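Local coordinates for protein 2-hydroxyisocaproyl-CoA dehydratase activator (Clostridium difficile, PDB 4EHT) that transfers one electron to 2-hydroxyisocaproyl-CoA dehydratase, concomitant with ATP hydrolysis, and so activates that enzyme in the reductive branch of leucine fermentation, at residues S27-S32 with I239-G244. Sequence-based numbering, arbitrary orientation.
Sequences SETISS and IPQLTG. With ADP (adenosine-5'-diphosphate), chain D.
Side-chain packing and one bridging water, with no direct hydrogen bond, join Thr-29 and Ser-27 on the outer strand 23-30 to Gln-241 and Leu-242 in residues 239-244, which lead into helix 243-260. Leu-242 divides its branches along the strand: CD1 lies 3.6 Å from OG of Ser-27, while CD2 is equally far from OG1 of Thr-29 and loosely approaches the carbonyl oxygen of Glu-28. The methyl CG2 of Thr-29 meets the amide end of Gln-241, 3.6 Å from both OE1 and NE2, whereas OG1 of Thr-29 hydrogen-bonds a water at 2.9 Å. That water donates a proton to OE1 of Gln-241 over 3.0 Å, and Arg-218 NH1 also hydrogen-bonds that oxygen.

With CG anti to the backbone N (chi1 -164°) and the chain extended beyond it, Gln-241 carries its amide as far as the nucleotide. There NE2 donates a nearly straight hydrogen bond, 2.8 Å and 167°, to O1A of the ADP alpha-phosphate. Partners on its oxygen and its nitrogen thus fix which way round the amide sits. Lys-14, on the adjacent strand 13-19, touches both Thr-29 and Leu-242, and its NZ is also hydrogen-bonded to ADP. With Gln-241 an established ATP-binding residue, the arrangement belongs to the interdomain nucleotide cleft of the actin-like ATPase fold, where elements of both lobes converge on the phosphates.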
loop_
_atom_site.group_PDB
_atom_site.type_symbol
_atom_site.label_atom_id
_atom_site.label_comp_id
_atom_site.label_asym_id
_atom_site.label_seq_id
_atom_site.Cartn_x
_atom_site.Cartn_y
_atom_site.Cartn_z
ATOM N N SER A 27 6.519 29.906 -15.304
ATOM C CA SER A 27 6.405 28.537 -14.806
ATOM C C SER A 27 5.096 28.398 -14.045
ATOM O O SER A 27 4.584 29.375 -13.505
ATOM C CB SER A 27 7.567 28.208 -13.881
ATOM O OG SER A 27 7.334 28.763 -12.606
ATOM N N GLU A 28 4.551 27.187 -13.992
ATOM C CA GLU A 28 3.239 27.000 -13.399
ATOM C C GLU A 28 2.984 25.541 -13.043
ATOM O O GLU A 28 3.193 24.643 -13.856
ATOM C CB GLU A 28 2.157 27.505 -14.358
ATOM C CG GLU A 28 0.769 27.607 -13.739
ATOM C CD GLU A 28 0.626 28.791 -12.801
ATOM O OE1 GLU A 28 1.530 29.650 -12.781
ATOM O OE2 GLU A 28 -0.393 28.860 -12.085
ATOM N N THR A 29 2.531 25.311 -11.819
ATOM C CA THR A 29 2.139 23.979 -11.391
ATOM C C THR A 29 0.670 24.008 -11.040
ATOM O O THR A 29 0.204 24.914 -10.356
ATOM C CB THR A 29 2.944 23.521 -10.167
ATOM O OG1 THR A 29 4.334 23.508 -10.497
ATOM C CG2 THR A 29 2.516 22.112 -9.720
ATOM N N ILE A 30 -0.063 23.021 -11.530
ATOM C CA ILE A 30 -1.464 22.872 -11.189
ATOM C C ILE A 30 -1.632 21.461 -10.650
ATOM O O ILE A 30 -1.222 20.500 -11.296
ATOM C CB ILE A 30 -2.367 23.115 -12.408
ATOM C CG1 ILE A 30 -2.291 24.585 -12.826
ATOM C CG2 ILE A 30 -3.801 22.742 -12.094
ATOM C CD1 ILE A 30 -2.861 25.540 -11.799
ATOM N N SER A 31 -2.218 21.341 -9.464
ATOM C CA SER A 31 -2.336 20.051 -8.788
ATOM C C SER A 31 -3.424 19.162 -9.365
ATOM O O SER A 31 -4.131 18.484 -8.614
ATOM C CB SER A 31 -2.604 20.259 -7.296
ATOM O OG SER A 31 -1.630 21.107 -6.725
ATOM N N SER A 32 -3.570 19.168 -10.685
ATOM C CA SER A 32 -4.401 18.179 -11.368
ATOM C C SER A 32 -3.610 17.650 -12.552
ATOM O O SER A 32 -3.067 18.427 -13.330
ATOM C CB SER A 32 -5.720 18.796 -11.841
ATOM O OG SER A 32 -6.390 19.461 -10.782
ATOM N N ILE A 239 13.370 25.011 -7.938
ATOM C CA ILE A 239 12.104 24.626 -8.539
ATOM C C ILE A 239 12.043 23.105 -8.746
ATOM O O ILE A 239 11.921 22.631 -9.865
ATOM C CB ILE A 239 11.924 25.325 -9.911
ATOM C CG1 ILE A 239 13.204 25.186 -10.748
ATOM C CG2 ILE A 239 11.614 26.802 -9.722
ATOM C CD1 ILE A 239 13.092 25.776 -12.140
ATOM N N PRO A 240 12.128 22.334 -7.657
ATOM C CA PRO A 240 12.243 20.872 -7.788
ATOM C C PRO A 240 11.081 20.220 -8.530
ATOM O O PRO A 240 11.278 19.201 -9.187
ATOM C CB PRO A 240 12.254 20.380 -6.327
ATOM C CG PRO A 240 11.608 21.485 -5.545
ATOM C CD PRO A 240 12.032 22.757 -6.248
ATOM N N GLN A 241 9.880 20.768 -8.424
ATOM C CA GLN A 241 8.739 20.111 -9.064
ATOM C C GLN A 241 8.689 20.386 -10.580
ATOM O O GLN A 241 7.940 19.724 -11.306
ATOM C CB GLN A 241 7.428 20.538 -8.402
ATOM C CG GLN A 241 6.254 19.627 -8.732
ATOM C CD GLN A 241 4.990 20.016 -7.996
ATOM O OE1 GLN A 241 4.952 21.031 -7.312
ATOM N NE2 GLN A 241 3.951 19.212 -8.135
ATOM N N LEU A 242 9.513 21.325 -11.049
ATOM C CA LEU A 242 9.432 21.818 -12.445
ATOM C C LEU A 242 10.575 21.379 -13.357
ATOM O O LEU A 242 10.625 21.769 -14.536
ATOM C CB LEU A 242 9.392 23.360 -12.442
ATOM C CG LEU A 242 8.115 24.001 -11.894
ATOM C CD1 LEU A 242 8.378 25.444 -11.503
ATOM C CD2 LEU A 242 6.972 23.915 -12.906
ATOM N N THR A 243 11.499 20.588 -12.832
ATOM C CA THR A 243 12.660 20.168 -13.612
ATOM C C THR A 243 12.311 19.347 -14.864
ATOM O O THR A 243 13.021 19.447 -15.872
ATOM C CB THR A 243 13.685 19.391 -12.753
ATOM O OG1 THR A 243 13.034 18.318 -12.062
ATOM C CG2 THR A 243 14.353 20.336 -11.720
ATOM N N GLY A 244 11.251 18.534 -14.808
ATOM C CA GLY A 244 10.793 17.801 -16.004
ATOM C C GLY A 244 10.279 18.735 -17.107
ATOM O O GLY A 244 10.579 18.558 -18.298
HETATM P PB ADP D . 3.783 13.725 -10.688
HETATM O O1B ADP D . 2.439 14.285 -11.032
HETATM O O2B ADP D . 3.857 12.226 -10.592
HETATM O O3B ADP D . 4.935 14.240 -11.517
HETATM P PA ADP D . 4.911 15.570 -8.740
HETATM O O1A ADP D . 4.215 16.738 -9.377
HETATM O O2A ADP D . 6.381 15.379 -8.967
HETATM O O3A ADP D . 4.061 14.236 -9.161
HETATM O "O5'" ADP D . 4.652 15.654 -7.174
HETATM C "C5'" ADP D . 3.343 15.568 -6.650
HETATM C "C4'" ADP D . 3.474 15.450 -5.137
HETATM O "O4'" ADP D . 4.167 16.569 -4.572
HETATM C "C3'" ADP D . 2.093 15.409 -4.495
HETATM O "O3'" ADP D . 1.965 14.195 -3.760
HETATM C "C2'" ADP D . 2.072 16.641 -3.608
HETATM O "O2'" ADP D . 1.326 16.514 -2.401
HETATM C "C1'" ADP D . 3.537 16.920 -3.339
HETATM N N9 ADP D . 3.681 18.358 -3.095
HETATM C C8 ADP D . 3.240 19.296 -3.957
HETATM N N7 ADP D . 3.509 20.538 -3.484
HETATM C C5 ADP D . 4.130 20.398 -2.290
HETATM C C6 ADP D . 4.666 21.326 -1.270
HETATM N N6 ADP D . 4.576 22.665 -1.481
HETATM N N1 ADP D . 5.248 20.797 -0.158
HETATM C C2 ADP D . 5.310 19.454 0.012
HETATM N N3 ADP D . 4.826 18.549 -0.878
HETATM C C4 ADP D . 4.235 18.951 -2.032
HETATM O O HOH W 1 6.155 23.658 -8.212
#